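Local coordinates for hypothetical glycoside hydrolase (Parabacteroides distasonis, PDB 3TAW), which is a putative glycoside hydrolase of uncharacterised function whose clan adopts a five-bladed beta-propeller fold, at residues 46-51 with 77-82; 148-151 with 155-158; 181-186 with 190-195. All coordinates share one frame; numbering follows the deposited sequence. Where two conformers were deposited one is given.

Interaction 1. Residues 46-51 with 77-82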
# COMPACT_ATOMS: atom_id res chain seq x y z
N GLU A 46 19.47 -1.35 0.17
CA GLU A 46 18.53 -2.15 0.96
C GLU A 46 19.15 -2.67 2.24
O GLU A 46 18.72 -3.67 2.83
CB GLU A 46 17.96 -3.29 0.11
CG GLU A 46 18.97 -4.20 -0.54
CD GLU A 46 18.33 -5.33 -1.32
OE1 GLU A 46 17.08 -5.45 -1.28
OE2 GLU A 46 19.09 -6.10 -1.97
N GLU A 47 20.13 -1.93 2.74
CA GLU A 47 20.92 -2.37 3.88
C GLU A 47 20.21 -2.28 5.21
O GLU A 47 20.51 -3.03 6.12
CB GLU A 47 22.21 -1.52 3.91
CG GLU A 47 23.14 -1.77 5.05
CD GLU A 47 24.45 -1.06 4.82
OE1 GLU A 47 24.43 0.19 4.76
OE2 GLU A 47 25.48 -1.75 4.65
N SER A 48 19.27 -1.35 5.35
CA SER A 48 18.68 -1.08 6.67
C SER A 48 17.37 -1.80 6.94
O SER A 48 17.21 -2.48 7.96
CB SER A 48 18.50 0.42 6.86
OG SER A 48 18.15 0.71 8.22
N ASP A 49 16.41 -1.63 6.05
CA ASP A 49 15.04 -2.14 6.26
C ASP A 49 14.38 -2.40 4.91
O ASP A 49 14.60 -1.66 3.97
CB ASP A 49 14.22 -1.14 7.06
CG ASP A 49 14.75 -0.92 8.48
OD1 ASP A 49 14.50 -1.79 9.34
OD2 ASP A 49 15.43 0.11 8.73
N THR A 50 13.58 -3.46 4.82
CA THR A 50 12.88 -3.84 3.60
C THR A 50 11.45 -4.17 4.02
O THR A 50 11.22 -5.17 4.71
CB THR A 50 13.52 -5.07 2.92
OG1 THR A 50 13.69 -6.13 3.88
CG2 THR A 50 14.87 -4.69 2.30
N PHE A 51 10.49 -3.34 3.61
CA PHE A 51 9.15 -3.43 4.20
C PHE A 51 8.09 -2.93 3.22
O PHE A 51 8.31 -3.03 2.02
CB PHE A 51 9.15 -2.72 5.59
CG PHE A 51 9.56 -1.24 5.59
CD1 PHE A 51 10.89 -0.85 5.35
CD2 PHE A 51 8.65 -0.26 5.95
CE1 PHE A 51 11.26 0.48 5.37
CE2 PHE A 51 9.02 1.09 6.00
CZ PHE A 51 10.32 1.47 5.72
N GLY A 77 11.62 7.99 8.26
CA GLY A 77 11.54 9.04 7.27
C GLY A 77 12.81 9.84 7.04
O GLY A 77 12.78 10.81 6.29
N SER A 78 13.92 9.39 7.62
CA SER A 78 15.19 10.12 7.58
C SER A 78 16.14 9.72 6.44
O SER A 78 17.18 10.36 6.25
CB SER A 78 15.95 9.91 8.91
OG SER A 78 16.30 8.53 9.05
N ARG A 79 15.81 8.65 5.71
CA ARG A 79 16.77 8.04 4.76
C ARG A 79 16.19 8.07 3.34
O ARG A 79 15.38 8.94 3.04
CB ARG A 79 17.17 6.63 5.24
CG ARG A 79 16.04 5.66 5.53
CD ARG A 79 15.59 5.66 7.02
NE ARG A 79 16.67 5.13 7.84
CZ ARG A 79 16.86 3.85 8.16
NH1 ARG A 79 16.00 2.88 7.80
NH2 ARG A 79 17.93 3.53 8.86
N THR A 80 16.63 7.19 2.44
CA THR A 80 16.12 7.17 1.08
C THR A 80 15.44 5.84 0.82
O THR A 80 16.05 4.78 1.04
CB THR A 80 17.21 7.42 0.02
OG1 THR A 80 17.87 8.66 0.29
CG2 THR A 80 16.61 7.46 -1.41
N SER A 81 14.20 5.90 0.33
CA SER A 81 13.44 4.71 -0.05
C SER A 81 13.51 4.50 -1.55
O SER A 81 13.47 5.46 -2.32
CB SER A 81 11.97 4.86 0.37
OG SER A 81 11.82 4.85 1.79
N ARG A 82 13.68 3.24 -1.94
CA ARG A 82 13.72 2.79 -3.32
C ARG A 82 12.94 1.46 -3.35
O ARG A 82 12.75 0.82 -2.30
CB ARG A 82 15.17 2.59 -3.78
CG ARG A 82 16.00 3.87 -3.70
CD ARG A 82 17.44 3.66 -4.14
NE ARG A 82 18.26 4.86 -4.04
CZ ARG A 82 18.92 5.24 -2.94
NH1 ARG A 82 18.83 4.57 -1.80
NH2 ARG A 82 19.67 6.33 -2.97

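Interaction 2. Residues 148-151 with 155-158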
# COMPACT_ATOMS: atom_id res chain seq x y z
N ALA A 148 2.92 6.29 -11.49
CA ALA A 148 3.78 5.88 -12.58
C ALA A 148 3.16 4.67 -13.24
O ALA A 148 2.39 3.92 -12.61
CB ALA A 148 5.25 5.60 -12.06
N THR A 149 3.44 4.50 -14.54
CA THR A 149 2.94 3.35 -15.27
C THR A 149 4.05 2.60 -16.05
O THR A 149 5.09 3.18 -16.39
CB THR A 149 1.78 3.69 -16.23
OG1 THR A 149 2.26 4.42 -17.36
CG2 THR A 149 0.68 4.52 -15.51
N SER A 150 3.80 1.33 -16.31
CA SER A 150 4.71 0.49 -17.09
C SER A 150 3.97 -0.73 -17.62
O SER A 150 2.90 -1.06 -17.13
CB SER A 150 5.90 -0.00 -16.25
OG SER A 150 5.48 -0.93 -15.26
N LYS A 151 4.55 -1.38 -18.61
CA LYS A 151 4.03 -2.65 -19.12
C LYS A 151 4.79 -3.84 -18.54
O LYS A 151 4.31 -4.97 -18.61
CB LYS A 151 4.12 -2.68 -20.64
CG LYS A 151 3.29 -1.63 -21.31
CD LYS A 151 1.82 -1.93 -21.10
CE LYS A 151 0.93 -1.20 -22.08
NZ LYS A 151 -0.41 -1.85 -22.07
N HIS A 155 10.36 -0.48 -17.03
CA HIS A 155 10.46 0.72 -17.85
C HIS A 155 9.28 1.59 -17.49
O HIS A 155 8.18 1.43 -18.03
CB HIS A 155 10.52 0.36 -19.35
CG HIS A 155 11.79 -0.35 -19.72
ND1 HIS A 155 11.92 -1.72 -19.68
CD2 HIS A 155 13.01 0.14 -20.07
CE1 HIS A 155 13.16 -2.05 -20.02
NE2 HIS A 155 13.84 -0.94 -20.26
N TRP A 156 9.50 2.47 -16.52
CA TRP A 156 8.43 3.27 -15.93
C TRP A 156 8.39 4.68 -16.50
O TRP A 156 9.44 5.28 -16.79
CB TRP A 156 8.60 3.38 -14.40
CG TRP A 156 8.48 2.13 -13.65
CD1 TRP A 156 9.49 1.31 -13.24
CD2 TRP A 156 7.27 1.56 -13.18
NE1 TRP A 156 8.97 0.25 -12.55
CE2 TRP A 156 7.61 0.38 -12.48
CE3 TRP A 156 5.92 1.93 -13.28
CZ2 TRP A 156 6.64 -0.44 -11.89
CZ3 TRP A 156 4.96 1.11 -12.69
CH2 TRP A 156 5.33 -0.07 -12.01
N THR A 157 7.19 5.21 -16.65
CA THR A 157 6.95 6.63 -16.89
C THR A 157 6.35 7.25 -15.63
O THR A 157 5.31 6.79 -15.14
CB THR A 157 6.02 6.82 -18.08
OG1 THR A 157 6.67 6.27 -19.24
CG2 THR A 157 5.70 8.30 -18.33
N LYS A 158 7.02 8.27 -15.09
CA LYS A 158 6.54 9.00 -13.92
C LYS A 158 5.67 10.15 -14.39
O LYS A 158 6.12 10.99 -15.19
CB LYS A 158 7.70 9.52 -13.08
CG LYS A 158 8.57 8.43 -12.45
CD LYS A 158 9.63 9.02 -11.56
CE LYS A 158 10.60 7.97 -11.04
NZ LYS A 158 11.75 8.53 -10.26
O HOH W 1 6.56 3.46 -19.42
O HOH W 2 6.83 -0.25 -19.92

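Interaction 3. Residues 181-186 with 190-195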
# COMPACT_ATOMS: atom_id res chain seq x y z
N LEU A 181 -6.53 1.59 -5.37
CA LEU A 181 -7.37 1.60 -6.55
C LEU A 181 -8.40 0.47 -6.48
O LEU A 181 -8.13 -0.62 -5.97
CB LEU A 181 -6.54 1.40 -7.82
CG LEU A 181 -6.01 2.66 -8.48
CD1 LEU A 181 -5.06 3.37 -7.56
CD2 LEU A 181 -5.33 2.22 -9.79
N VAL A 182 -9.57 0.72 -7.02
CA VAL A 182 -10.58 -0.32 -7.12
C VAL A 182 -10.25 -1.28 -8.27
O VAL A 182 -10.00 -0.86 -9.40
CB VAL A 182 -11.99 0.26 -7.23
CG1 VAL A 182 -13.00 -0.85 -7.52
CG2 VAL A 182 -12.37 0.98 -5.91
N THR A 183 -10.26 -2.57 -7.93
CA THR A 183 -10.00 -3.68 -8.84
C THR A 183 -11.16 -4.67 -8.70
O THR A 183 -11.96 -4.59 -7.77
CB THR A 183 -8.70 -4.44 -8.48
OG1 THR A 183 -8.86 -5.13 -7.23
CG2 THR A 183 -7.49 -3.49 -8.44
N THR A 184 -11.21 -5.63 -9.62
CA THR A 184 -12.11 -6.76 -9.49
C THR A 184 -11.46 -7.98 -10.12
O THR A 184 -10.45 -7.83 -10.77
CB THR A 184 -13.48 -6.47 -10.13
OG1 THR A 184 -14.47 -7.38 -9.62
CG2 THR A 184 -13.41 -6.56 -11.66
N LEU A 185 -12.04 -9.16 -9.89
CA LEU A 185 -11.55 -10.37 -10.54
C LEU A 185 -12.48 -10.75 -11.67
O LEU A 185 -13.70 -10.85 -11.48
CB LEU A 185 -11.36 -11.51 -9.54
CG LEU A 185 -9.97 -11.47 -8.91
CD1 LEU A 185 -9.85 -10.33 -7.93
CD2 LEU A 185 -9.55 -12.82 -8.29
N LYS A 186 -11.90 -10.90 -12.86
CA LYS A 186 -12.62 -11.42 -14.00
C LYS A 186 -12.05 -12.82 -14.24
O LYS A 186 -10.94 -12.98 -14.73
CB LYS A 186 -12.46 -10.49 -15.20
CG LYS A 186 -13.34 -9.24 -15.05
CD LYS A 186 -13.28 -8.32 -16.24
CE LYS A 186 -14.34 -7.23 -16.11
NZ LYS A 186 -14.41 -6.35 -17.30
N GLN A 190 -7.08 -10.32 -11.87
CA GLN A 190 -7.36 -9.11 -11.08
C GLN A 190 -6.97 -7.86 -11.86
O GLN A 190 -5.80 -7.66 -12.20
CB GLN A 190 -6.64 -9.16 -9.74
CG GLN A 190 -7.07 -8.02 -8.80
CD GLN A 190 -6.64 -8.22 -7.36
OE1 GLN A 190 -5.86 -9.15 -7.07
NE2 GLN A 190 -7.14 -7.38 -6.43
N VAL A 191 -7.99 -7.05 -12.17
CA VAL A 191 -7.82 -5.86 -12.99
C VAL A 191 -8.50 -4.63 -12.40
O VAL A 191 -9.52 -4.74 -11.70
CB VAL A 191 -8.39 -6.07 -14.42
CG1 VAL A 191 -7.63 -7.18 -15.17
CG2 VAL A 191 -9.88 -6.42 -14.37
N ILE A 192 -7.93 -3.47 -12.70
CA ILE A 192 -8.54 -2.19 -12.34
C ILE A 192 -9.97 -2.13 -12.93
O ILE A 192 -10.21 -2.56 -14.07
CB ILE A 192 -7.64 -1.02 -12.78
CG1 ILE A 192 -6.34 -1.03 -11.98
CG2 ILE A 192 -8.37 0.33 -12.65
CD1 ILE A 192 -5.19 -0.15 -12.62
N ALA A 193 -10.92 -1.68 -12.11
CA ALA A 193 -12.34 -1.68 -12.44
C ALA A 193 -12.91 -0.30 -12.25
O ALA A 193 -12.76 0.28 -11.17
CB ALA A 193 -13.07 -2.65 -11.52
N LYS A 194 -13.60 0.19 -13.27
CA LYS A 194 -14.35 1.45 -13.13
C LYS A 194 -15.56 1.26 -12.25
O LYS A 194 -16.15 0.17 -12.21
CB LYS A 194 -14.80 1.96 -14.51
CG LYS A 194 -13.66 2.43 -15.38
CD LYS A 194 -14.14 2.83 -16.77
CE LYS A 194 -13.04 3.49 -17.58
NZ LYS A 194 -13.60 3.91 -18.91
N VAL A 195 -15.94 2.34 -11.56
CA VAL A 195 -17.15 2.40 -10.77
C VAL A 195 -17.93 3.59 -11.31
O VAL A 195 -17.42 4.72 -11.34
CB VAL A 195 -16.85 2.57 -9.26
CG1 VAL A 195 -18.18 2.60 -8.47
CG2 VAL A 195 -15.90 1.45 -8.77

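Interaction 1. Residues 46-51 with 77-82
Ser-48 and Asp-49 receive the guanidinium of Arg-79, and the whole grip is polar and confined to that end group. Arg-79 NH1 lies 3.0 Å from Asp-49 OD2, a salt bridge that uses the anti lone pair of the oxygen and runs in the guanidinium plane, although the two flat groups are turned 45° apart. The neighbouring nitrogen, Arg-79 NH2, gives a more bent bond to Ser-48 OG (2.9 Å, 139° at the hydrogen), and Ser-48 OG in turn donates to Asp-49 OD2 over 2.8 Å from above the carboxylate. Asp-49 OD2 thus takes two donors. A bend at chi2 of -93°, followed by another at chi3, folds the arginine toward this pair. Ser-48 and Asp-49 form a classic beta bulge, both facing Glu-69 of strand 61-69, which runs between strands 49-58 and 81-88 in the antiparallel sheet. Glu-69 adds a second salt bridge to Arg-79 NH1, and Arg-79 NE is held by Ala-73 O. Behind this tight cluster the contact is loose: the backbones stay well apart, 9.5 Å between Ser-48 CA and Arg-79 CA, and Ser-48 is partly exposed while Asp-49 and Arg-79 are buried.

Interaction 2. Residues 148-151 with 155-158
An antiparallel hairpin contact joins strand 143-150 to the outermost strand 157-161 of a four-stranded sheet, with Trp-156 laid against Ser-150 near the turn. Thr-149 and Thr-157 make the hydrogen-bonded pair, Thr-149 N to Thr-157 O at 3.0 Å and Thr-157 N to Thr-149 O at 2.9 Å; Ala-148 and Lys-158 form the adjoining non-hydrogen-bonded pair. Ser-150 CB stands over the six-membered ring of Trp-156 in a CH-pi contact, 3.8 Å from its centroid and 20° off the normal. With chi1 at 69°, Ser-150 OG lies between its backbone N and carbonyl carbon, above the same ring face and 3.3 Å from Trp-156 CZ3, where it also meets Leu-153 N in a hydrogen bond. Four strands in up-and-down order, as here, are the usual blade of a beta-propeller, and this hairpin closes the run. Ala-148 O comes to the indole edge instead, and Ala-148 CB packs 3.9 Å from Trp-156 CE3. Phe-102 meets the indole edge-to-face. One water takes in His-155 O (2.9 Å) and Thr-157 OG1 and reaches across to Thr-149 O by a weak bond; nearer the turn a second joins Lys-151 N to His-155 O.

Interaction 3. Residues 181-186 with 190-195
Gln-190 reaches across the hairpin to Thr-183, the two side chains crossing at a slant. With CG anti to the backbone N (chi1 -172°) and the chain extended beyond it, Gln-190 NE2 arrives 2.9 Å from Thr-183 OG1; the bond is nearly straight (176°), and the oxygen lies in the amide plane. Thr-183 OG1 is also bonded to Ala-251 O of the neighbouring parallel strand 244-254, so this buried hydroxyl has two polar partners. Leu-185 CD1 lies obliquely against Gln-190 CG at 3.7 Å. Thr-184 lies on the opposite face of the sheet from Gln-190, its CG2 3.9 Å from Ala-193 CB, while its OG1 bonds to Leu-253 O. Val-182 CG1 meets Val-195 CG2 at 3.9 Å, the side chains at about a right angle. At the far end Leu-181 CD2 touches Ile-192 CD1 at 3.7 Å. Backbone bonds pair Thr-184 with Val-191 in both directions, Thr-184 N to Val-191 O being 2.8 Å. Past the end of strand 189-192, Ala-193 N still reaches Val-182 O (3.0 Å). Phe-356, a residue of the magnesium site, packs on Thr-184. The whole is an antiparallel beta hairpin in a mixed sheet, as fits a beta-propeller of this clan.

How the interactions relate
The three contacts follow one another along the chain without overlap, each within a different sheet. Interaction 1 joins the starts of strands 49-58 and 81-88, on either side of strand 61-69 in a four-stranded sheet, whereas interactions 2 and 3 each join two neighbouring strands of a hairpin. Centres of interactions 1 and 2 lie about 22 Å apart, those of 2 and 3 about 19 Å, and those of 1 and 3 about 30 Å, on opposite sides of the chain's centre; none touches another. The sheets of interactions 2 and 3 nevertheless meet: Ile-192 makes a backbone bond to Met-125, on strand 117-125 of the sheet that holds interaction 2. Such successive sheets set round a common centre are consistent with propeller blades.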